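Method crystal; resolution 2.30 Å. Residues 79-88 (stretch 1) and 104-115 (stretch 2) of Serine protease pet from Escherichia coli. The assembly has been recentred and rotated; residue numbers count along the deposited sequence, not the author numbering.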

ATOM      1  N   SER A  79      29.388  10.041 -24.911  1.00 61.09           N
ATOM      2  CA  SER A  79      27.928  10.140 -24.896  1.00 48.43           C
ATOM      3  C   SER A  79      27.268   8.764 -24.948  1.00 46.72           C
ATOM      4  O   SER A  79      26.308   8.513 -24.218  1.00 41.36           O
ATOM      5  CB  SER A  79      27.413  11.004 -26.049  1.00 53.19           C
ATOM      6  OG  SER A  79      27.454  10.289 -27.272  1.00 53.43           O
ATOM      7  N   ALA A  80      27.781   7.882 -25.809  1.00 43.10           N
ATOM      8  CA  ALA A  80      27.214   6.551 -25.997  1.00 40.08           C
ATOM      9  C   ALA A  80      28.258   5.427 -25.996  1.00 34.07           C
ATOM     10  O   ALA A  80      27.887   4.263 -26.026  1.00 33.47           O
ATOM     11  CB  ALA A  80      26.402   6.507 -27.289  1.00 33.47           C
ATOM     12  N   ASN A  81      29.545   5.761 -25.959  1.00 35.08           N
ATOM     13  CA  ASN A  81      30.589   4.730 -25.839  1.00 37.46           C
ATOM     14  C   ASN A  81      30.658   4.134 -24.417  1.00 35.88           C
ATOM     15  O   ASN A  81      31.122   3.023 -24.231  1.00 35.52           O
ATOM     16  CB  ASN A  81      31.969   5.294 -26.239  1.00 40.42           C
ATOM     17  CG  ASN A  81      32.161   5.380 -27.766  1.00 40.54           C
ATOM     18  OD1 ASN A  81      32.986   4.660 -28.339  1.00 48.59           O
ATOM     19  ND2 ASN A  81      31.399   6.246 -28.421  1.00 40.59           N
ATOM     20  N   TYR A  82      30.207   4.893 -23.424  1.00 42.39           N
ATOM     21  CA  TYR A  82      30.231   4.476 -22.026  1.00 43.89           C
ATOM     22  C   TYR A  82      28.807   4.536 -21.489  1.00 35.48           C
ATOM     23  O   TYR A  82      28.215   5.603 -21.391  1.00 38.19           O
ATOM     24  CB  TYR A  82      31.164   5.373 -21.203  1.00 48.36           C
ATOM     25  CG  TYR A  82      32.551   5.527 -21.804  1.00 62.41           C
ATOM     26  CD1 TYR A  82      33.188   4.456 -22.408  1.00 60.91           C
ATOM     27  CD2 TYR A  82      33.213   6.749 -21.774  1.00 66.82           C
ATOM     28  CE1 TYR A  82      34.450   4.588 -22.959  1.00 74.02           C
ATOM     29  CE2 TYR A  82      34.475   6.895 -22.322  1.00 65.66           C
ATOM     30  CZ  TYR A  82      35.093   5.809 -22.913  1.00 74.90           C
ATOM     31  OH  TYR A  82      36.354   5.931 -23.465  1.00 78.85           O
ATOM     32  N   GLN A  83      28.245   3.381 -21.179  1.00 33.29           N
ATOM     33  CA  GLN A  83      26.836   3.313 -20.837  1.00 32.47           C
ATOM     34  C   GLN A  83      26.622   2.833 -19.416  1.00 32.38           C
ATOM     35  O   GLN A  83      27.251   1.864 -18.960  1.00 32.60           O
ATOM     36  CB  GLN A  83      26.099   2.410 -21.823  1.00 31.84           C
ATOM     37  CG  GLN A  83      26.332   2.843 -23.244  1.00 32.03           C
ATOM     38  CD  GLN A  83      25.454   2.133 -24.236  1.00 31.50           C
ATOM     39  OE1 GLN A  83      24.617   1.304 -23.867  1.00 30.99           O
ATOM     40  NE2 GLN A  83      25.644   2.445 -25.517  1.00 31.73           N
ATOM     41  N   THR A  84      25.733   3.527 -18.722  1.00 32.18           N
ATOM     42  CA  THR A  84      25.348   3.161 -17.378  1.00 32.15           C
ATOM     43  C   THR A  84      23.888   2.748 -17.335  1.00 31.45           C
ATOM     44  O   THR A  84      23.012   3.485 -17.799  1.00 31.17           O
ATOM     45  CB  THR A  84      25.561   4.315 -16.401  1.00 32.77           C
ATOM     46  OG1 THR A  84      26.957   4.554 -16.248  1.00 35.99           O
ATOM     47  CG2 THR A  84      24.954   3.987 -15.034  1.00 32.76           C
ATOM     48  N   TYR A  85      23.640   1.556 -16.802  1.00 31.29           N
ATOM     49  CA  TYR A  85      22.298   1.156 -16.427  1.00 30.89           C
ATOM     50  C   TYR A  85      22.359   0.734 -14.961  1.00 33.76           C
ATOM     51  O   TYR A  85      23.212  -0.097 -14.587  1.00 36.62           O
ATOM     52  CB  TYR A  85      21.773   0.019 -17.294  1.00 30.49           C
ATOM     53  CG  TYR A  85      21.853   0.231 -18.796  1.00 30.29           C
ATOM     54  CD1 TYR A  85      23.028  -0.028 -19.493  1.00 30.50           C
ATOM     55  CD2 TYR A  85      20.743   0.651 -19.526  1.00 29.98           C
ATOM     56  CE1 TYR A  85      23.100   0.141 -20.870  1.00 30.39           C
ATOM     57  CE2 TYR A  85      20.809   0.823 -20.901  1.00 29.71           C
ATOM     58  CZ  TYR A  85      21.996   0.562 -21.567  1.00 29.99           C
ATOM     59  OH  TYR A  85      22.076   0.725 -22.942  1.00 29.97           O
ATOM     60  N   GLY A  86      21.477   1.307 -14.139  1.00 31.33           N
ATOM     61  CA  GLY A  86      21.534   1.107 -12.700  1.00 31.84           C
ATOM     62  C   GLY A  86      22.920   1.366 -12.149  1.00 32.47           C
ATOM     63  O   GLY A  86      23.508   2.410 -12.413  1.00 32.72           O
ATOM     64  N   SER A  87      23.452   0.388 -11.412  1.00 33.37           N
ATOM     65  CA  SER A  87      24.767   0.498 -10.791  1.00 35.23           C
ATOM     66  C   SER A  87      25.856  -0.091 -11.650  1.00 34.93           C
ATOM     67  O   SER A  87      26.913  -0.425 -11.142  1.00 34.30           O
ATOM     68  CB  SER A  87      24.816  -0.224  -9.440  1.00 34.18           C
ATOM     69  OG  SER A  87      23.897   0.312  -8.515  1.00 34.36           O
ATOM     70  N   THR A  88      25.601  -0.272 -12.938  1.00 34.06           N
ATOM     71  CA  THR A  88      26.571  -0.977 -13.771  1.00 35.65           C
ATOM     72  C   THR A  88      27.004  -0.154 -14.969  1.00 33.05           C
ATOM     73  O   THR A  88      26.172   0.495 -15.614  1.00 32.85           O
ATOM     74  CB  THR A  88      26.009  -2.318 -14.256  1.00 32.81           C
ATOM     75  OG1 THR A  88      25.447  -3.024 -13.136  1.00 33.00           O
ATOM     76  CG2 THR A  88      27.114  -3.152 -14.923  1.00 33.19           C
ATOM     77  N   ILE A 104      24.464   0.317 -34.425  1.00 35.08           N
ATOM     78  CA  ILE A 104      24.215  -0.827 -33.549  1.00 32.90           C
ATOM     79  C   ILE A 104      25.517  -1.179 -32.835  1.00 33.33           C
ATOM     80  O   ILE A 104      26.580  -1.357 -33.453  1.00 34.10           O
ATOM     81  CB  ILE A 104      23.663  -2.052 -34.308  1.00 33.12           C
ATOM     82  CG1 ILE A 104      23.566  -3.265 -33.381  1.00 32.93           C
ATOM     83  CG2 ILE A 104      24.537  -2.400 -35.463  1.00 34.08           C
ATOM     84  CD1 ILE A 104      22.577  -3.108 -32.240  1.00 32.10           C
ATOM     85  N   GLN A 105      25.412  -1.246 -31.516  1.00 32.76           N
ATOM     86  CA  GLN A 105      26.551  -1.346 -30.632  1.00 33.08           C
ATOM     87  C   GLN A 105      26.602  -2.699 -29.934  1.00 33.05           C
ATOM     88  O   GLN A 105      25.560  -3.259 -29.552  1.00 32.52           O
ATOM     89  CB  GLN A 105      26.509  -0.243 -29.566  1.00 32.71           C
ATOM     90  CG  GLN A 105      26.675   1.190 -30.061  1.00 32.99           C
ATOM     91  CD  GLN A 105      26.518   2.184 -28.915  1.00 32.72           C
ATOM     92  OE1 GLN A 105      25.466   2.247 -28.274  1.00 32.02           O
ATOM     93  NE2 GLN A 105      27.570   2.941 -28.635  1.00 33.40           N
ATOM     94  N   ARG A 106      27.823  -3.214 -29.770  1.00 33.76           N
ATOM     95  CA  ARG A 106      28.069  -4.364 -28.920  1.00 33.89           C
ATOM     96  C   ARG A 106      28.755  -3.874 -27.653  1.00 33.89           C
ATOM     97  O   ARG A 106      29.853  -3.309 -27.710  1.00 34.50           O
ATOM     98  CB  ARG A 106      28.945  -5.414 -29.631  1.00 34.86           C
ATOM     99  CG  ARG A 106      29.479  -6.536 -28.714  1.00 35.27           C
ATOM    100  CD  ARG A 106      28.497  -7.717 -28.565  1.00 35.10           C
ATOM    101  NE  ARG A 106      28.963  -8.658 -27.547  1.00 35.52           N
ATOM    102  CZ  ARG A 106      28.525  -9.906 -27.379  1.00 36.07           C
ATOM    103  NH1 ARG A 106      27.585 -10.413 -28.166  1.00 35.86           N
ATOM    104  NH2 ARG A 106      29.040 -10.654 -26.399  1.00 36.34           N
ATOM    105  N   LEU A 107      28.132  -4.116 -26.510  1.00 33.35           N
ATOM    106  CA  LEU A 107      28.711  -3.723 -25.242  1.00 33.42           C
ATOM    107  C   LEU A 107      29.608  -4.837 -24.700  1.00 34.11           C
ATOM    108  O   LEU A 107      29.412  -6.007 -25.022  1.00 34.33           O
ATOM    109  CB  LEU A 107      27.598  -3.370 -24.253  1.00 32.64           C
ATOM    110  CG  LEU A 107      26.712  -2.155 -24.592  1.00 32.06           C
ATOM    111  CD1 LEU A 107      25.519  -2.065 -23.651  1.00 31.41           C
ATOM    112  CD2 LEU A 107      27.516  -0.848 -24.567  1.00 32.41           C
ATOM    113  N   ASN A 108      30.588  -4.476 -23.880  1.00 34.58           N
ATOM    114  CA  ASN A 108      31.542  -5.453 -23.337  1.00 36.08           C
ATOM    115  C   ASN A 108      30.907  -6.579 -22.479  1.00 35.20           C
ATOM    116  O   ASN A 108      31.462  -7.671 -22.420  1.00 35.92           O
ATOM    117  CB  ASN A 108      32.612  -4.740 -22.501  1.00 35.95           C
ATOM    118  CG  ASN A 108      32.020  -4.027 -21.314  1.00 35.37           C
ATOM    119  OD1 ASN A 108      30.928  -3.469 -21.408  1.00 34.55           O
ATOM    120  ND2 ASN A 108      32.715  -4.067 -20.178  1.00 40.69           N
ATOM    121  N   LYS A 109      29.760  -6.306 -21.842  1.00 37.65           N
ATOM    122  CA  LYS A 109      29.059  -7.303 -21.006  1.00 37.72           C
ATOM    123  C   LYS A 109      27.544  -7.300 -21.205  1.00 36.44           C
ATOM    124  O   LYS A 109      26.993  -6.344 -21.731  1.00 33.74           O
ATOM    125  CB  LYS A 109      29.361  -7.078 -19.518  1.00 36.49           C
ATOM    126  CG  LYS A 109      30.754  -7.540 -19.081  1.00 43.87           C
ATOM    127  CD  LYS A 109      31.000  -7.166 -17.626  1.00 43.01           C
ATOM    128  CE  LYS A 109      31.221  -8.398 -16.750  1.00 44.50           C
ATOM    129  NZ  LYS A 109      31.205  -8.023 -15.299  1.00 44.57           N
ATOM    130  N   TYR A 110      26.880  -8.379 -20.795  1.00 33.68           N
ATOM    131  CA  TYR A 110      25.427  -8.465 -20.932  1.00 33.13           C
ATOM    132  C   TYR A 110      24.758  -7.481 -19.980  1.00 32.51           C
ATOM    133  O   TYR A 110      25.098  -7.429 -18.796  1.00 32.72           O
ATOM    134  CB  TYR A 110      24.901  -9.877 -20.635  1.00 33.66           C
ATOM    135  CG  TYR A 110      25.410 -10.965 -21.539  1.00 34.44           C
ATOM    136  CD1 TYR A 110      25.847 -10.683 -22.832  1.00 34.46           C
ATOM    137  CD2 TYR A 110      25.459 -12.291 -21.093  1.00 35.31           C
ATOM    138  CE1 TYR A 110      26.330 -11.711 -23.654  1.00 38.41           C
ATOM    139  CE2 TYR A 110      25.921 -13.306 -21.897  1.00 36.18           C
ATOM    140  CZ  TYR A 110      26.368 -13.025 -23.181  1.00 41.00           C
ATOM    141  OH  TYR A 110      26.846 -14.063 -23.978  1.00 37.37           O
ATOM    142  N   VAL A 111      23.795  -6.721 -20.484  1.00 31.87           N
ATOM    143  CA  VAL A 111      23.083  -5.787 -19.624  1.00 31.41           C
ATOM    144  C   VAL A 111      22.114  -6.493 -18.677  1.00 31.51           C
ATOM    145  O   VAL A 111      21.202  -7.211 -19.092  1.00 31.56           O
ATOM    146  CB  VAL A 111      22.323  -4.749 -20.441  1.00 30.82           C
ATOM    147  CG1 VAL A 111      21.480  -3.838 -19.508  1.00 30.47           C
ATOM    148  CG2 VAL A 111      23.312  -3.932 -21.232  1.00 30.86           C
ATOM    149  N   VAL A 112      22.307  -6.260 -17.393  1.00 31.68           N
ATOM    150  CA  VAL A 112      21.518  -6.940 -16.389  1.00 31.96           C
ATOM    151  C   VAL A 112      20.226  -6.160 -16.057  1.00 31.54           C
ATOM    152  O   VAL A 112      19.214  -6.766 -15.717  1.00 31.75           O
ATOM    153  CB  VAL A 112      22.389  -7.181 -15.129  1.00 32.53           C
ATOM    154  CG1 VAL A 112      21.566  -7.357 -13.890  1.00 33.11           C
ATOM    155  CG2 VAL A 112      23.264  -8.395 -15.336  1.00 33.40           C
ATOM    156  N   GLU A 113      20.250  -4.837 -16.202  1.00 31.09           N
ATOM    157  CA  GLU A 113      19.152  -3.976 -15.684  1.00 30.85           C
ATOM    158  C   GLU A 113      17.862  -3.952 -16.495  1.00 30.54           C
ATOM    159  O   GLU A 113      16.796  -3.730 -15.933  1.00 30.60           O
ATOM    160  CB  GLU A 113      19.633  -2.526 -15.528  1.00 30.66           C
ATOM    161  CG  GLU A 113      20.701  -2.325 -14.443  1.00 31.13           C
ATOM    162  CD  GLU A 113      22.042  -3.018 -14.751  1.00 31.42           C
ATOM    163  OE1 GLU A 113      22.248  -3.497 -15.894  1.00 31.25           O
ATOM    164  OE2 GLU A 113      22.884  -3.083 -13.828  1.00 31.93           O
ATOM    165  N   THR A 114      17.945  -4.135 -17.811  1.00 31.50           N
ATOM    166  CA  THR A 114      16.754  -4.054 -18.651  1.00 32.70           C
ATOM    167  C   THR A 114      16.779  -5.131 -19.708  1.00 35.45           C
ATOM    168  O   THR A 114      17.854  -5.590 -20.101  1.00 36.90           O
ATOM    169  CB  THR A 114      16.612  -2.667 -19.323  1.00 32.90           C
ATOM    170  OG1 THR A 114      15.648  -2.740 -20.383  1.00 36.03           O
ATOM    171  CG2 THR A 114      17.933  -2.183 -19.887  1.00 31.03           C
ATOM    172  N   ARG A 115      15.606  -5.562 -20.162  1.00 31.03           N
ATOM    173  CA  ARG A 115      15.565  -6.565 -21.220  1.00 33.19           C
ATOM    174  C   ARG A 115      15.643  -5.900 -22.595  1.00 34.21           C
ATOM    175  O   ARG A 115      15.705  -6.588 -23.621  1.00 31.34           O
ATOM    176  CB  ARG A 115      14.321  -7.444 -21.112  1.00 32.87           C
ATOM    177  CG  ARG A 115      14.486  -8.628 -20.149  1.00 33.95           C
ATOM    178  CD  ARG A 115      14.463  -8.168 -18.715  1.00 31.92           C
ATOM    179  NE  ARG A 115      13.143  -7.640 -18.372  1.00 34.98           N
ATOM    180  CZ  ARG A 115      12.899  -6.715 -17.440  1.00 36.88           C
ATOM    181  NH1 ARG A 115      13.885  -6.170 -16.733  1.00 34.99           N
ATOM    182  NH2 ARG A 115      11.653  -6.321 -17.230  1.00 36.45           N
TER

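A side chain buried between two segments of a fold tends to adopt the rotamer that lets its polar end find a partner while its carbons pack, and this contact from an Escherichia coli serine protease illustrates the point. The strands 82-85 and 104-107 cross at 72° with axes 9.7 Å apart, too far for backbone pairing, so side chains bridge the gap.

Alternation along strand 82-85 sends Gln-83 and Tyr-85 toward the second stretch, whereas Tyr-82 and Thr-84 point away. Gln-83, with chi1 m and chi2 t, is extended, and its amide turns back to the loop before the strand: NE2 donates to Ala-80 O at 2.9 Å, nearly straight at 169°. Gln-105 reaches the same carbonyl from across the contact, also m then t, its NE2 lying 2.9 Å from Ala-80 O with an angle of 156°. One backbone oxygen thus accepts from two glutamines, which are further joined by a weak bond, Gln-83 NE2 to Gln-105 OE1, 2.8 Å long but bent to 123°. The remaining amide oxygen, Gln-83 OE1, accepts from Tyr-85 OH at 2.8 Å, a bond compatible with the m rotamers of both residues.

That hydroxyl bond ties down the far end of the tyrosine, while its ring packs among aliphatic groups. Val-111 CG1 lies over one face, Val-111 CG2 comes to 4.1 Å from Tyr-85 CE1, and Leu-107 CD1 approaches the same CE1 to 4.3 Å.

At the other end, a type II' turn from Tyr-85 to Thr-88 meets Glu-113. The chi2 of Glu-113, 66° (p), folds the side chain and brings Glu-113 OE2 to 2.7 Å from Thr-88 OG1, which donates to it. Gly-86, at positive phi, suits the site: an ideal CB there would sit 2.9 Å from Glu-113 CG, a clash.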